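Local coordinates for NAD-dependent L-serine dehydrogenase (Pseudomonas aeruginosa, PDB 3OBB), which catalyses the NAD-dependent oxidation of L-serine and methyl-L-serine, with low activity toward beta-hydroxyisobutyrate, and works as a homotetramer built as a dimer of dimers, at residues A[239-242]-A[243-247]; A[283-286]-A[287-291]; A[202-205]-A[206-210]. All coordinates share one frame; numbering follows the deposited sequence.

Interaction 1 (A[239-242]-A[243-247]). With ACT (acetate ion), chain D.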
ATOM      1  N   GLY A 239      25.761  10.222   5.767  1.00 35.33           N
ATOM      2  CA  GLY A 239      26.399   9.941   4.486  1.00 35.21           C
ATOM      3  C   GLY A 239      25.568   9.017   3.632  1.00 34.96           C
ATOM      4  O   GLY A 239      24.336   9.052   3.706  1.00 34.72           O
ATOM      5  N   GLY A 240      26.235   8.162   2.852  1.00 35.20           N
ATOM      6  CA  GLY A 240      25.558   7.231   1.947  1.00 35.09           C
ATOM      7  C   GLY A 240      24.757   7.909   0.838  1.00 35.43           C
ATOM      8  O   GLY A 240      25.258   8.740   0.119  1.00 36.73           O
ATOM      9  N   PHE A 241      23.495   7.558   0.702  1.00 35.60           N
ATOM     10  CA  PHE A 241      22.708   8.028  -0.427  1.00 35.27           C
ATOM     11  C   PHE A 241      21.434   8.619   0.157  1.00 35.51           C
ATOM     12  O   PHE A 241      20.609   7.903   0.716  1.00 34.70           O
ATOM     13  CB  PHE A 241      22.444   6.837  -1.361  1.00 34.07           C
ATOM     14  CG  PHE A 241      21.479   7.125  -2.499  1.00 33.78           C
ATOM     15  CD1 PHE A 241      20.321   6.395  -2.626  1.00 30.47           C
ATOM     16  CD2 PHE A 241      21.749   8.112  -3.446  1.00 34.95           C
ATOM     17  CE1 PHE A 241      19.408   6.638  -3.727  1.00 32.51           C
ATOM     18  CE2 PHE A 241      20.869   8.343  -4.510  1.00 35.07           C
ATOM     19  CZ  PHE A 241      19.685   7.589  -4.629  1.00 30.63           C
HETATM   20  N   MSE A 242      21.286   9.934   0.037  1.00 36.41           N
HETATM   21  CA  MSE A 242      20.260  10.662   0.767  1.00 37.85           C
HETATM   22  C   MSE A 242      18.865  10.149   0.458  1.00 35.13           C
HETATM   23  O   MSE A 242      18.528   9.877  -0.695  1.00 34.17           O
HETATM   24  CB  MSE A 242      20.278  12.143   0.388  1.00 38.30           C
HETATM   25  CG  MSE A 242      21.590  12.851   0.579  1.00 42.37           C
HETATM   26 SE   MSE A 242      21.362  14.812   0.529  0.75 49.11          SE
HETATM   27  CE  MSE A 242      20.008  15.094  -0.770  1.00 44.05           C
ATOM     28  N   ALA A 243      18.047  10.081   1.495  1.00 34.14           N
ATOM     29  CA  ALA A 243      16.635   9.741   1.364  1.00 33.38           C
ATOM     30  C   ALA A 243      15.940  10.645   0.354  1.00 33.53           C
ATOM     31  O   ALA A 243      15.037  10.207  -0.377  1.00 33.09           O
ATOM     32  CB  ALA A 243      15.935   9.843   2.758  1.00 32.90           C
ATOM     33  N   GLN A 244      16.338  11.919   0.329  1.00 33.70           N
ATOM     34  CA  GLN A 244      15.701  12.891  -0.570  1.00 34.50           C
ATOM     35  C   GLN A 244      15.952  12.511  -2.024  1.00 34.03           C
ATOM     36  O   GLN A 244      15.036  12.603  -2.855  1.00 34.24           O
ATOM     37  CB  GLN A 244      16.181  14.312  -0.289  1.00 34.64           C
ATOM     38  CG  GLN A 244      15.490  15.366  -1.132  1.00 37.12           C
ATOM     39  CD  GLN A 244      15.991  16.782  -0.783  1.00 38.96           C
ATOM     40  OE1 GLN A 244      17.050  16.944  -0.160  1.00 39.42           O
ATOM     41  NE2 GLN A 244      15.248  17.797  -1.212  1.00 38.67           N
ATOM     42  N   LEU A 245      17.174  12.057  -2.317  1.00 33.39           N
ATOM     43  CA  LEU A 245      17.535  11.552  -3.645  1.00 34.01           C
ATOM     44  C   LEU A 245      16.807  10.251  -4.025  1.00 33.82           C
ATOM     45  O   LEU A 245      16.349  10.093  -5.176  1.00 33.46           O
ATOM     46  CB  LEU A 245      19.044  11.338  -3.750  1.00 34.72           C
ATOM     47  CG  LEU A 245      19.912  12.603  -3.727  1.00 36.82           C
ATOM     48  CD1 LEU A 245      21.405  12.224  -3.764  1.00 37.91           C
ATOM     49  CD2 LEU A 245      19.537  13.551  -4.875  1.00 35.03           C
HETATM   50  N   MSE A 246      16.712   9.313  -3.080  1.00 32.96           N
HETATM   51  CA  MSE A 246      15.860   8.151  -3.301  1.00 32.52           C
HETATM   52  C   MSE A 246      14.399   8.568  -3.609  1.00 32.73           C
HETATM   53  O   MSE A 246      13.778   8.000  -4.506  1.00 32.77           O
HETATM   54  CB  MSE A 246      15.913   7.197  -2.105  1.00 32.60           C
HETATM   55  CG  MSE A 246      14.997   5.978  -2.268  1.00 34.87           C
HETATM   56 SE   MSE A 246      15.377   5.023  -3.958  0.90 44.71          SE
HETATM   57  CE  MSE A 246      16.667   3.874  -3.125  1.00 32.91           C
ATOM     58  N   ALA A 247      13.856   9.552  -2.880  1.00 33.40           N
ATOM     59  CA  ALA A 247      12.465  10.016  -3.110  1.00 34.12           C
ATOM     60  C   ALA A 247      12.327  10.618  -4.508  1.00 35.26           C
ATOM     61  O   ALA A 247      11.313  10.430  -5.176  1.00 36.57           O
ATOM     62  CB  ALA A 247      12.051  11.051  -2.065  1.00 34.16           C
TER
HETATM   63  C   ACT D 404      29.524   7.580   2.678  1.00 61.58           C
HETATM   64  O   ACT D 404      28.704   8.328   3.247  1.00 61.11           O
HETATM   65  OXT ACT D 404      30.506   7.266   3.374  1.00 62.16           O
HETATM   66  CH3 ACT D 404      29.373   7.074   1.268  1.00 61.27           C
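The ring of Phe241 meets the first turn of the helix that starts at Ala243 along the side formed by CE1, CZ and CE2. Selenomethionine Met246 holds one edge: its CE lies in the ring plane, 3.9 Å from Phe241 CE1. Leu245 and the backbone of Met246 come in obliquely, with Leu245 CB 3.6 Å from Phe241 CE2 and the CD1 methyl of Leu245 a little farther off, near CE2 and CD2. With CG of Phe241 anti to the backbone N (chi1 172°), the ring end comes nearer to the helix than the direction of its CB alone would suggest. Phe287 adds an edge-to-face ring contact, and Asn177 of helix 168-196 also touches Phe241.

Met242, likewise a selenomethionine, is the N-cap residue of helix 243-260, whose first turn packs through Met246 on Leu180 of helix 168-196 and Tyr274 of helix 265-279. The carbonyl O of Met242 accepts the Met246 N-H at 3.1 Å in the carbonyl plane, and the N-H...O angle of 168° makes this a nearly straight i to i+4 bond that opens the helical pattern. The side chain of Met242 bends at its last torsion (chi3 -36°), which brings Met242 CE to Gln244 OE1 (3.5 Å) and Leu245 CG (3.9 Å). Met242 and Gln244 run side by side in the same direction, whereas Leu245 crosses Met242 at a slant. Leu245 is also close to Lys248, an NAD-binding residue three positions further along the helix. Ahead of the cap, Gly239 and Gly240 both have positive phi. Gly240 N donates to O of an acetate, probably from the crystallisation liquor, but the 2.5 Å length is implausibly short and so doubtful in detail.

Interaction 2 (A[283-286]-A[287-291])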
ATOM      1  N   ALA A 283      15.597  14.020   5.188  1.00 33.17           N
ATOM      2  CA  ALA A 283      15.979  14.209   3.779  1.00 32.60           C
ATOM      3  C   ALA A 283      17.468  13.965   3.525  1.00 32.11           C
ATOM      4  O   ALA A 283      17.829  13.327   2.537  1.00 32.07           O
ATOM      5  CB  ALA A 283      15.576  15.623   3.302  1.00 33.43           C
ATOM      6  N   GLU A 284      18.339  14.408   4.425  1.00 32.45           N
ATOM      7  CA  GLU A 284      19.762  14.226   4.177  1.00 33.38           C
ATOM      8  C   GLU A 284      20.401  13.025   4.867  1.00 33.39           C
ATOM      9  O   GLU A 284      21.626  12.903   4.853  1.00 32.84           O
ATOM     10  CB  GLU A 284      20.566  15.484   4.535  1.00 35.23           C
ATOM     11  CG  GLU A 284      20.021  16.774   3.947  1.00 39.30           C
ATOM     12  CD  GLU A 284      21.109  17.646   3.349  1.00 42.56           C
ATOM     13  OE1 GLU A 284      22.283  17.634   3.823  1.00 43.46           O
ATOM     14  OE2 GLU A 284      20.766  18.350   2.388  1.00 44.90           O
ATOM     15  N   ARG A 285      19.595  12.150   5.480  1.00 33.03           N
ATOM     16  CA  ARG A 285      20.140  10.909   6.021  1.00 33.56           C
ATOM     17  C   ARG A 285      20.266   9.902   4.879  1.00 33.24           C
ATOM     18  O   ARG A 285      19.616  10.040   3.808  1.00 32.56           O
ATOM     19  CB  ARG A 285      19.283  10.354   7.185  1.00 32.69           C
ATOM     20  CG  ARG A 285      19.127  11.328   8.371  1.00 35.66           C
ATOM     21  CD  ARG A 285      19.974  10.893   9.594  1.00 38.00           C
ATOM     22  NE  ARG A 285      19.539  11.608  10.799  1.00 39.08           N
ATOM     23  CZ  ARG A 285      19.542  11.113  12.032  1.00 40.98           C
ATOM     24  NH1 ARG A 285      19.971   9.877  12.275  1.00 37.03           N
ATOM     25  NH2 ARG A 285      19.115  11.869  13.041  1.00 42.82           N
ATOM     26  N   ASP A 286      21.110   8.895   5.092  1.00 33.12           N
ATOM     27  CA  ASP A 286      21.185   7.794   4.140  1.00 32.68           C
ATOM     28  C   ASP A 286      19.800   7.129   4.008  1.00 32.14           C
ATOM     29  O   ASP A 286      19.072   7.001   5.005  1.00 31.49           O
ATOM     30  CB  ASP A 286      22.200   6.753   4.593  1.00 32.27           C
ATOM     31  CG  ASP A 286      22.128   5.499   3.741  1.00 34.05           C
ATOM     32  OD1 ASP A 286      22.608   5.580   2.570  1.00 33.37           O
ATOM     33  OD2 ASP A 286      21.551   4.464   4.217  1.00 29.76           O
ATOM     34  N   PHE A 287      19.443   6.689   2.799  1.00 31.76           N
ATOM     35  CA  PHE A 287      18.090   6.185   2.555  1.00 31.28           C
ATOM     36  C   PHE A 287      17.736   4.969   3.432  1.00 30.83           C
ATOM     37  O   PHE A 287      16.569   4.694   3.627  1.00 31.92           O
ATOM     38  CB  PHE A 287      17.862   5.885   1.052  1.00 30.52           C
ATOM     39  CG  PHE A 287      18.598   4.663   0.548  1.00 30.70           C
ATOM     40  CD1 PHE A 287      20.002   4.599   0.590  1.00 32.30           C
ATOM     41  CD2 PHE A 287      17.886   3.550   0.073  1.00 29.17           C
ATOM     42  CE1 PHE A 287      20.686   3.461   0.121  1.00 32.33           C
ATOM     43  CE2 PHE A 287      18.546   2.413  -0.402  1.00 28.92           C
ATOM     44  CZ  PHE A 287      19.945   2.358  -0.377  1.00 29.80           C
ATOM     45  N   SER A 288      18.720   4.234   3.966  1.00 30.80           N
ATOM     46  CA  SER A 288      18.388   3.128   4.888  1.00 29.81           C
ATOM     47  C   SER A 288      17.792   3.586   6.234  1.00 29.49           C
ATOM     48  O   SER A 288      17.322   2.763   7.017  1.00 29.83           O
ATOM     49  CB  SER A 288      19.557   2.123   5.051  1.00 29.34           C
ATOM     50  OG  SER A 288      20.646   2.664   5.777  1.00 30.00           O
ATOM     51  N   VAL A 289      17.773   4.897   6.467  1.00 30.05           N
ATOM     52  CA  VAL A 289      17.100   5.535   7.618  1.00 30.82           C
ATOM     53  C   VAL A 289      15.606   5.170   7.685  1.00 31.40           C
ATOM     54  O   VAL A 289      14.948   5.293   8.746  1.00 32.11           O
ATOM     55  CB  VAL A 289      17.301   7.075   7.611  1.00 31.63           C
ATOM     56  CG1 VAL A 289      16.338   7.776   6.593  1.00 31.19           C
ATOM     57  CG2 VAL A 289      17.141   7.646   9.015  1.00 29.47           C
ATOM     58  N   VAL A 290      15.102   4.623   6.579  1.00 30.57           N
ATOM     59  CA  VAL A 290      13.750   4.084   6.554  1.00 29.98           C
ATOM     60  C   VAL A 290      13.566   3.083   7.705  1.00 30.36           C
ATOM     61  O   VAL A 290      12.452   2.910   8.175  1.00 31.11           O
ATOM     62  CB  VAL A 290      13.418   3.496   5.136  1.00 30.42           C
ATOM     63  CG1 VAL A 290      14.102   2.146   4.903  1.00 26.14           C
ATOM     64  CG2 VAL A 290      11.913   3.420   4.878  1.00 30.32           C
ATOM     65  N   GLN A 291      14.664   2.453   8.157  1.00 29.50           N
ATOM     66  CA  GLN A 291      14.663   1.573   9.346  1.00 29.24           C
ATOM     67  C   GLN A 291      13.937   2.187  10.547  1.00 29.92           C
ATOM     68  O   GLN A 291      13.272   1.484  11.286  1.00 30.53           O
ATOM     69  CB  GLN A 291      16.105   1.159   9.755  1.00 29.09           C
ATOM     70  CG  GLN A 291      16.176  -0.002  10.803  1.00 29.25           C
ATOM     71  CD  GLN A 291      15.586  -1.309  10.274  1.00 28.34           C
ATOM     72  OE1 GLN A 291      16.278  -2.106   9.651  1.00 28.95           O
ATOM     73  NE2 GLN A 291      14.306  -1.531  10.526  1.00 29.46           N
TER
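Asp286 and Ser288 meet through a carboxylate that folds over the start of a 3-10 turn, an Asx turn in which the aspartate side chain accepts the N-H two residues ahead. The loop lies between helices 265-279 and 291-294 in the C-terminal part of the chain. From its CB, 3.3 Å from Phe287 N, the Asp286 side chain turns with CG anti to the backbone N (chi1 171°), which swings the carboxylate beside the carbonyl and over the following amides. Asp286 OD1 and OD2 both lie 3.4 Å from Phe287 N, at angles too poor for a hydrogen bond, and the two oxygens then part company.

OD2 takes two donors, both from Ser288. Ser288 N donates to Asp286 OD2 at 2.9 Å from above the carboxylate plane, 61° out of it. Ser288 OG reaches Asp286 OD2 nearly along the C-O axis, at a short 2.5 Å. Two bonds to one residue should restrict rotation of the carboxylate about its chi2 bond. OD1 lies at the edge of the Phe287 ring, near the ring plane, and the ring and carboxylate planes are 65° apart. Asp286 OD1 also accepts hydrogen bonds from Tyr221 OH and Phe241 N, so this buried group is well supplied with donors.

The main chain closes the turn as well: Val289 N donates to Asp286 O at 2.9 Å, an i to i+3 bond. The branched Val289 side chain packs against the base of Arg285, whose CB lies 3.9 Å from Val289 CG2.

Interaction 3 (A[202-205]-A[206-210])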
ATOM      1  N   LYS A 202      21.737  -9.866  13.897  1.00 35.21           N
ATOM      2  CA  LYS A 202      22.788 -10.454  13.032  1.00 36.36           C
ATOM      3  C   LYS A 202      22.512 -11.886  12.620  1.00 36.27           C
ATOM      4  O   LYS A 202      22.934 -12.299  11.543  1.00 37.58           O
ATOM      5  CB  LYS A 202      24.161 -10.455  13.698  1.00 38.67           C
ATOM      6  CG  LYS A 202      24.899  -9.127  13.630  1.00 40.75           C
ATOM      7  CD  LYS A 202      26.242  -9.281  14.359  1.00 45.17           C
ATOM      8  CE  LYS A 202      26.883  -7.954  14.686  1.00 46.20           C
ATOM      9  NZ  LYS A 202      28.375  -8.109  14.830  1.00 49.82           N
ATOM     10  N   VAL A 203      21.814 -12.641  13.466  1.00 35.11           N
ATOM     11  CA  VAL A 203      21.436 -13.998  13.117  1.00 34.31           C
ATOM     12  C   VAL A 203      20.361 -13.988  12.036  1.00 33.40           C
ATOM     13  O   VAL A 203      20.477 -14.691  11.046  1.00 32.65           O
ATOM     14  CB  VAL A 203      20.925 -14.819  14.338  1.00 35.63           C
ATOM     15  CG1 VAL A 203      20.483 -16.219  13.874  1.00 33.35           C
ATOM     16  CG2 VAL A 203      22.010 -14.907  15.463  1.00 34.11           C
ATOM     17  N   LEU A 204      19.321 -13.183  12.238  1.00 32.34           N
ATOM     18  CA  LEU A 204      18.266 -13.020  11.240  1.00 31.49           C
ATOM     19  C   LEU A 204      18.786 -12.495   9.898  1.00 31.38           C
ATOM     20  O   LEU A 204      18.373 -13.017   8.853  1.00 30.60           O
ATOM     21  CB  LEU A 204      17.145 -12.130  11.763  1.00 29.79           C
ATOM     22  CG  LEU A 204      16.073 -11.833  10.733  1.00 30.28           C
ATOM     23  CD1 LEU A 204      15.261 -13.102  10.302  1.00 32.27           C
ATOM     24  CD2 LEU A 204      15.151 -10.729  11.218  1.00 28.99           C
ATOM     25  N   ALA A 205      19.666 -11.472   9.940  1.00 30.68           N
ATOM     26  CA  ALA A 205      20.296 -10.926   8.739  1.00 30.67           C
ATOM     27  C   ALA A 205      21.023 -12.008   7.943  1.00 31.71           C
ATOM     28  O   ALA A 205      20.872 -12.092   6.722  1.00 30.07           O
ATOM     29  CB  ALA A 205      21.282  -9.763   9.090  1.00 30.51           C
ATOM     30  N   GLU A 206      21.810 -12.843   8.630  1.00 33.75           N
ATOM     31  CA  GLU A 206      22.590 -13.868   7.929  1.00 34.87           C
ATOM     32  C   GLU A 206      21.643 -14.893   7.278  1.00 33.93           C
ATOM     33  O   GLU A 206      21.846 -15.300   6.123  1.00 33.19           O
ATOM     34  CB  GLU A 206      23.638 -14.546   8.846  1.00 36.21           C
ATOM     35  CG  GLU A 206      24.428 -15.662   8.104  1.00 39.00           C
ATOM     36  CD  GLU A 206      25.187 -16.689   8.985  1.00 41.67           C
ATOM     37  OE1 GLU A 206      25.084 -16.631  10.244  1.00 47.20           O
ATOM     38  OE2 GLU A 206      25.871 -17.576   8.387  1.00 42.54           O
ATOM     39  N   ILE A 207      20.608 -15.305   8.015  1.00 33.41           N
ATOM     40  CA  ILE A 207      19.665 -16.324   7.515  1.00 32.93           C
ATOM     41  C   ILE A 207      18.989 -15.855   6.229  1.00 31.92           C
ATOM     42  O   ILE A 207      18.987 -16.561   5.219  1.00 30.95           O
ATOM     43  CB  ILE A 207      18.625 -16.712   8.604  1.00 33.34           C
ATOM     44  CG1 ILE A 207      19.270 -17.606   9.660  1.00 33.41           C
ATOM     45  CG2 ILE A 207      17.439 -17.447   8.027  1.00 32.62           C
ATOM     46  CD1 ILE A 207      18.538 -17.612  10.996  1.00 32.43           C
HETATM   47  N   MSE A 208      18.470 -14.629   6.254  1.00 31.29           N
HETATM   48  CA  MSE A 208      17.723 -14.098   5.114  1.00 31.16           C
HETATM   49  C   MSE A 208      18.641 -13.822   3.953  1.00 31.48           C
HETATM   50  O   MSE A 208      18.268 -14.107   2.804  1.00 30.61           O
HETATM   51  CB  MSE A 208      16.914 -12.856   5.487  1.00 30.51           C
HETATM   52  CG  MSE A 208      15.831 -13.137   6.500  1.00 28.89           C
HETATM   53 SE   MSE A 208      14.544 -11.712   6.656  0.80 32.51          SE
HETATM   54  CE  MSE A 208      15.786 -10.254   7.140  1.00 30.82           C
ATOM     55  N   ARG A 209      19.844 -13.303   4.240  1.00 32.14           N
ATOM     56  CA  ARG A 209      20.822 -12.971   3.190  1.00 32.27           C
ATOM     57  C   ARG A 209      21.168 -14.211   2.392  1.00 32.97           C
ATOM     58  O   ARG A 209      21.366 -14.159   1.159  1.00 33.78           O
ATOM     59  CB  ARG A 209      22.118 -12.345   3.765  1.00 32.46           C
ATOM     60  CG  ARG A 209      23.257 -12.285   2.724  1.00 33.03           C
ATOM     61  CD  ARG A 209      24.574 -11.666   3.239  1.00 33.68           C
ATOM     62  NE  ARG A 209      25.080 -12.402   4.392  1.00 35.60           N
ATOM     63  CZ  ARG A 209      25.849 -13.482   4.318  1.00 39.83           C
ATOM     64  NH1 ARG A 209      26.247 -13.915   3.115  1.00 37.68           N
ATOM     65  NH2 ARG A 209      26.238 -14.110   5.463  1.00 38.29           N
ATOM     66  N   ARG A 210      21.230 -15.338   3.097  1.00 33.42           N
ATOM     67  CA  ARG A 210      21.669 -16.595   2.497  1.00 33.68           C
ATOM     68  C   ARG A 210      20.496 -17.453   1.980  1.00 33.61           C
ATOM     69  O   ARG A 210      20.709 -18.564   1.483  1.00 33.24           O
ATOM     70  CB  ARG A 210      22.456 -17.404   3.520  1.00 34.92           C
ATOM     71  CG  ARG A 210      23.830 -16.874   3.880  1.00 35.46           C
ATOM     72  CD  ARG A 210      24.752 -18.097   3.797  1.00 41.17           C
ATOM     73  NE  ARG A 210      25.296 -18.407   5.083  1.00 44.15           N
ATOM     74  CZ  ARG A 210      26.043 -19.469   5.370  1.00 45.68           C
ATOM     75  NH1 ARG A 210      26.326 -20.399   4.456  1.00 44.84           N
ATOM     76  NH2 ARG A 210      26.501 -19.593   6.610  1.00 46.15           N
TER
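Leu204 has CG anti to the backbone N (chi1 175°), whereas Met208, a selenomethionine, has CG anti to its carbonyl carbon, beside its own N (chi1 -64°), and bends at chi3. The two side chains therefore cross at a slant: Leu204 CD1 touches Met208 CG at 3.8 Å, and the Met208 CE tip curls back to within 3.9 Å of Leu204 CG. On a neighbouring strip of the helix, Val203 and Ile207 instead run side by side, with Val203 CG1 3.7 Å from Ile207 CD1.

Beneath these pairs the backbone supplies four i to i+4 bonds. Arg209 N to Ala205 O is the shortest at 2.9 Å, and Glu206 N to Lys202 O the least direct, its donor standing above the carbonyl plane. Near the subunit boundary, where Glu206 and Arg210 also pack on Phe161 of the neighbouring subunit, Arg210 NH2 meets Glu206 OE2 at 2.8 Å with an almost straight N-H...O angle of 175°; the oxygen lies in the guanidinium plane, and Arg210 NE adds a weak second bond.

Met208 packs on Ala190 and Met191, whereas Val203 reaches His162 of the neighbouring subunit and Ile207 its Phe161. Successive i to i+4 bonds and contacts are those of a regular alpha-helix, here helix 201-209, packed between helix 168-196 of its own subunit and a partner subunit.

How the interactions relate
Along the chain interaction 3 comes first, on helix 201-209, then interaction 1 at the start of helix 243-260, and interaction 2 in the loop after helix 265-279. Each pairs consecutive segments, so none closes a long loop; the three run in series without nesting or crossing. Interactions 1 and 2 nevertheless meet in space, their centres about 6 Å apart: Phe241 O lies 2.7 Å from Phe287 N and Ala243 N 2.8 Å from Arg285 O, both probable hydrogen bonds, bringing this loop back against the N-cap of helix 243-260. Interaction 3 stands apart, its nearest atoms about 9 Å from interaction 2 and about 17 Å from interaction 1, and faces another subunit.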